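PDB 5IX8: putative sugar ABC transport system, substrate-binding protein from Bordetella parapertussis, which probably binds a carbohydrate in the periplasm and hands it to the membrane part of an ABC transporter for import. Local coordinates for residues L25-V38 against Y306-I318. Numbering follows the deposited sequence.
Sequences LLDNFYKGIAYGIV and YAFYDYPPQGWSI
W316 and Y35 meet edge to face: the Y35 ring brings its edge, CD1 leading, over one face of the indole, with the two planes at 76° and CD1 3.6 Å from W316 NE1. On that same face Y35 CB sits over the six-membered ring of W316, 3.8 Å from the centroid, a CH-pi contact, so a single residue spans both indole rings. On the opposite indole face lies I318 N, offset toward the rim, and K31 CG lies at the indole edge, in plane, 3.8 Å from W316 CZ3. The Y35 ring in turn carries P313 on one face, in a CH-pi contact that puts CD 3.4 Å from the ring centroid, nearly on the normal. Chi1 of Y35 (170°) points the ring away from the backbone N, so that P313 meets its face and W316 its edge.

In this periplasmic binding protein of two alpha/beta domains, helix 28-43 follows the first strand, 17-22, of the parallel sheet, and the C-terminal tail runs along the side of that helix facing away from the sheet. P312 rests its CG against the backbone at G32, 3.8 Å from G32 N. Near the helix start, the N28 amide meets the Y311 ring obliquely, the planes 52° apart, with N28 ND2 3.4 Å from Y311 CD1, while donating to M233 O; Y311 OH bonds E238. Two waters bridge the segments: one donates to N28 O and D310 O, the other accepts from K31 NZ and donates to W316 O (2.6 Å).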
# COMPACT_ATOMS: atom_id res chain seq x y z
N LEU A 25 0.46 -9.66 7.23
CA LEU A 25 1.90 -9.58 7.02
C LEU A 25 2.38 -10.56 5.95
O LEU A 25 3.48 -11.09 6.06
CB LEU A 25 2.66 -9.81 8.32
CG LEU A 25 2.39 -8.77 9.41
CD1 LEU A 25 3.01 -9.22 10.73
CD2 LEU A 25 2.84 -7.37 9.01
N LEU A 26 1.56 -10.82 4.92
CA LEU A 26 1.88 -11.83 3.92
C LEU A 26 2.62 -11.30 2.70
O LEU A 26 3.14 -12.12 1.93
CB LEU A 26 0.59 -12.53 3.45
CG LEU A 26 -0.09 -13.23 4.62
CD1 LEU A 26 -1.40 -13.85 4.11
CD2 LEU A 26 0.83 -14.28 5.31
N ASP A 27 2.73 -9.98 2.51
CA ASP A 27 3.55 -9.47 1.42
C ASP A 27 4.55 -8.45 1.95
O ASP A 27 4.77 -8.38 3.15
CB ASP A 27 2.70 -8.89 0.27
CG ASP A 27 1.80 -7.71 0.69
OD1 ASP A 27 2.09 -7.00 1.68
OD2 ASP A 27 0.80 -7.46 -0.05
N ASN A 28 5.21 -7.70 1.08
CA ASN A 28 6.22 -6.79 1.59
C ASN A 28 5.65 -5.46 2.03
O ASN A 28 6.41 -4.65 2.58
CB ASN A 28 7.31 -6.52 0.54
CG ASN A 28 8.27 -7.66 0.43
OD1 ASN A 28 8.41 -8.45 1.38
ND2 ASN A 28 8.95 -7.78 -0.72
N PHE A 29 4.37 -5.20 1.79
CA PHE A 29 3.90 -3.83 2.01
C PHE A 29 3.63 -3.57 3.48
O PHE A 29 4.30 -2.74 4.10
CB PHE A 29 2.65 -3.55 1.16
CG PHE A 29 2.10 -2.15 1.34
CD1 PHE A 29 2.85 -1.04 0.96
CD2 PHE A 29 0.87 -1.94 1.96
CE1 PHE A 29 2.38 0.26 1.14
CE2 PHE A 29 0.36 -0.64 2.12
CZ PHE A 29 1.13 0.47 1.70
N TYR A 30 2.61 -4.21 4.05
CA TYR A 30 2.38 -3.96 5.48
C TYR A 30 3.54 -4.47 6.31
O TYR A 30 3.86 -3.88 7.36
CB TYR A 30 1.09 -4.62 5.98
CG TYR A 30 -0.12 -4.24 5.15
CD1 TYR A 30 -0.66 -2.94 5.20
CD2 TYR A 30 -0.76 -5.17 4.33
CE1 TYR A 30 -1.77 -2.59 4.42
CE2 TYR A 30 -1.88 -4.79 3.53
CZ TYR A 30 -2.37 -3.51 3.61
OH TYR A 30 -3.44 -3.10 2.85
N LYS A 31 4.17 -5.57 5.89
CA LYS A 31 5.33 -6.06 6.64
C LYS A 31 6.47 -5.04 6.59
O LYS A 31 7.17 -4.83 7.58
CB LYS A 31 5.77 -7.44 6.11
CG LYS A 31 6.78 -8.12 7.00
CD LYS A 31 7.41 -9.38 6.36
CE LYS A 31 6.36 -10.36 5.99
NZ LYS A 31 6.89 -11.59 5.33
N GLY A 32 6.65 -4.38 5.43
CA GLY A 32 7.59 -3.28 5.35
C GLY A 32 7.26 -2.13 6.30
O GLY A 32 8.15 -1.58 6.97
N ILE A 33 6.00 -1.72 6.33
CA ILE A 33 5.61 -0.67 7.27
C ILE A 33 5.96 -1.09 8.69
O ILE A 33 6.58 -0.31 9.45
CB ILE A 33 4.12 -0.35 7.14
CG1 ILE A 33 3.82 0.17 5.73
CG2 ILE A 33 3.73 0.62 8.24
CD1 ILE A 33 2.34 0.37 5.50
N ALA A 34 5.61 -2.32 9.06
CA ALA A 34 5.90 -2.81 10.42
C ALA A 34 7.40 -2.82 10.70
O ALA A 34 7.83 -2.37 11.76
CB ALA A 34 5.30 -4.20 10.64
N TYR A 35 8.20 -3.30 9.73
CA TYR A 35 9.66 -3.27 9.89
C TYR A 35 10.16 -1.82 10.05
O TYR A 35 11.01 -1.54 10.91
CB TYR A 35 10.35 -3.93 8.69
CG TYR A 35 11.82 -3.67 8.74
CD1 TYR A 35 12.62 -4.31 9.68
CD2 TYR A 35 12.42 -2.73 7.89
CE1 TYR A 35 13.97 -4.01 9.78
CE2 TYR A 35 13.77 -2.43 7.98
CZ TYR A 35 14.55 -3.10 8.93
OH TYR A 35 15.91 -2.87 9.04
N GLY A 36 9.68 -0.90 9.21
CA GLY A 36 10.14 0.48 9.30
C GLY A 36 9.82 1.09 10.65
O GLY A 36 10.65 1.79 11.24
N ILE A 37 8.63 0.77 11.18
CA ILE A 37 8.29 1.28 12.51
C ILE A 37 9.22 0.69 13.57
O ILE A 37 9.77 1.42 14.42
CB ILE A 37 6.82 0.97 12.84
CG1 ILE A 37 5.90 1.79 11.91
CG2 ILE A 37 6.53 1.29 14.30
CD1 ILE A 37 4.41 1.42 12.09
N VAL A 38 9.37 -0.63 13.57
CA VAL A 38 10.17 -1.30 14.61
C VAL A 38 11.63 -0.87 14.54
O VAL A 38 12.27 -0.54 15.56
CB VAL A 38 10.02 -2.82 14.46
CG1 VAL A 38 11.06 -3.54 15.34
CG2 VAL A 38 8.61 -3.22 14.84
N TYR A 306 14.48 0.03 -4.65
CA TYR A 306 13.33 -0.61 -4.00
C TYR A 306 13.77 -1.58 -2.92
O TYR A 306 13.03 -1.80 -1.95
CB TYR A 306 12.46 -1.32 -5.04
CG TYR A 306 13.22 -2.25 -5.96
CD1 TYR A 306 13.68 -3.47 -5.52
CD2 TYR A 306 13.47 -1.88 -7.27
CE1 TYR A 306 14.40 -4.30 -6.37
CE2 TYR A 306 14.17 -2.71 -8.13
CZ TYR A 306 14.63 -3.91 -7.67
OH TYR A 306 15.33 -4.72 -8.51
N ALA A 307 14.96 -2.18 -3.04
CA ALA A 307 15.42 -3.13 -2.04
C ALA A 307 15.77 -2.47 -0.71
O ALA A 307 15.83 -3.15 0.31
CB ALA A 307 16.64 -3.88 -2.57
N PHE A 308 16.03 -1.17 -0.71
CA PHE A 308 16.35 -0.49 0.54
C PHE A 308 15.09 0.11 1.17
O PHE A 308 14.92 0.04 2.39
CB PHE A 308 17.41 0.60 0.29
N TYR A 309 14.17 0.62 0.35
CA TYR A 309 13.00 1.34 0.83
C TYR A 309 11.72 0.51 0.81
O TYR A 309 10.72 0.94 1.40
CB TYR A 309 12.80 2.61 -0.01
CG TYR A 309 13.95 3.61 0.08
CD1 TYR A 309 14.29 4.18 1.30
CD2 TYR A 309 14.67 3.99 -1.05
CE1 TYR A 309 15.33 5.11 1.39
CE2 TYR A 309 15.71 4.91 -0.97
CZ TYR A 309 16.04 5.47 0.27
OH TYR A 309 17.08 6.41 0.37
N ASP A 310 11.72 -0.64 0.13
CA ASP A 310 10.51 -1.44 -0.07
C ASP A 310 10.58 -2.86 0.47
O ASP A 310 9.52 -3.47 0.69
CB ASP A 310 10.17 -1.58 -1.55
CG ASP A 310 10.11 -0.27 -2.29
OD1 ASP A 310 10.61 0.80 -1.81
OD2 ASP A 310 9.58 -0.33 -3.41
N TYR A 311 11.76 -3.43 0.64
CA TYR A 311 11.89 -4.78 1.18
C TYR A 311 12.28 -4.71 2.64
O TYR A 311 13.32 -4.08 2.96
CB TYR A 311 12.99 -5.57 0.44
CG TYR A 311 12.78 -5.91 -1.02
CD1 TYR A 311 11.55 -5.77 -1.64
CD2 TYR A 311 13.84 -6.37 -1.79
CE1 TYR A 311 11.39 -6.11 -2.99
CE2 TYR A 311 13.71 -6.67 -3.11
CZ TYR A 311 12.49 -6.54 -3.72
OH TYR A 311 12.39 -6.86 -5.06
N PRO A 312 11.57 -5.36 3.54
CA PRO A 312 12.14 -5.63 4.86
C PRO A 312 13.32 -6.58 4.70
O PRO A 312 13.43 -7.26 3.67
CB PRO A 312 11.00 -6.29 5.65
CG PRO A 312 9.80 -6.35 4.70
CD PRO A 312 10.32 -6.12 3.32
N PRO A 313 14.21 -6.65 5.67
CA PRO A 313 15.39 -7.51 5.51
C PRO A 313 14.99 -8.96 5.33
O PRO A 313 13.98 -9.41 5.89
CB PRO A 313 16.16 -7.30 6.82
CG PRO A 313 15.62 -5.99 7.34
CD PRO A 313 14.20 -5.95 6.95
N GLN A 314 15.79 -9.69 4.53
CA GLN A 314 15.53 -11.11 4.39
C GLN A 314 15.65 -11.71 5.76
O GLN A 314 16.63 -11.44 6.48
CB GLN A 314 16.51 -11.82 3.46
CG GLN A 314 16.27 -13.39 3.46
CD GLN A 314 15.02 -13.82 2.63
OE1 GLN A 314 14.21 -14.69 3.05
NE2 GLN A 314 14.88 -13.23 1.46
N GLY A 315 14.65 -12.47 6.14
CA GLY A 315 14.71 -13.13 7.40
C GLY A 315 14.15 -12.33 8.54
O GLY A 315 14.15 -12.83 9.67
N TRP A 316 13.67 -11.11 8.29
CA TRP A 316 13.01 -10.36 9.34
C TRP A 316 11.58 -10.85 9.54
O TRP A 316 10.85 -11.06 8.57
CB TRP A 316 12.97 -8.86 9.01
CG TRP A 316 12.43 -8.05 10.19
CD1 TRP A 316 13.13 -7.60 11.25
CD2 TRP A 316 11.07 -7.61 10.39
NE1 TRP A 316 12.32 -6.91 12.11
CE2 TRP A 316 11.05 -6.90 11.61
CE3 TRP A 316 9.91 -7.70 9.65
CZ2 TRP A 316 9.89 -6.29 12.10
CZ3 TRP A 316 8.76 -7.14 10.15
CH2 TRP A 316 8.76 -6.42 11.35
N SER A 317 11.18 -11.00 10.79
CA SER A 317 9.78 -11.20 11.16
C SER A 317 9.57 -10.57 12.53
O SER A 317 10.53 -10.24 13.23
CB SER A 317 9.40 -12.69 11.19
OG SER A 317 10.18 -13.38 12.15
N ILE A 318 8.32 -10.40 12.92
CA ILE A 318 8.11 -9.75 14.21
C ILE A 318 7.38 -10.66 15.20
O ILE A 318 6.40 -11.30 14.83
CB ILE A 318 7.38 -8.39 14.03
CG1 ILE A 318 7.26 -7.67 15.38
CG2 ILE A 318 6.01 -8.56 13.37
CD1 ILE A 318 8.59 -7.40 16.05
O HOH W 1 7.39 -2.25 1.91
O HOH W 2 9.31 -12.19 6.80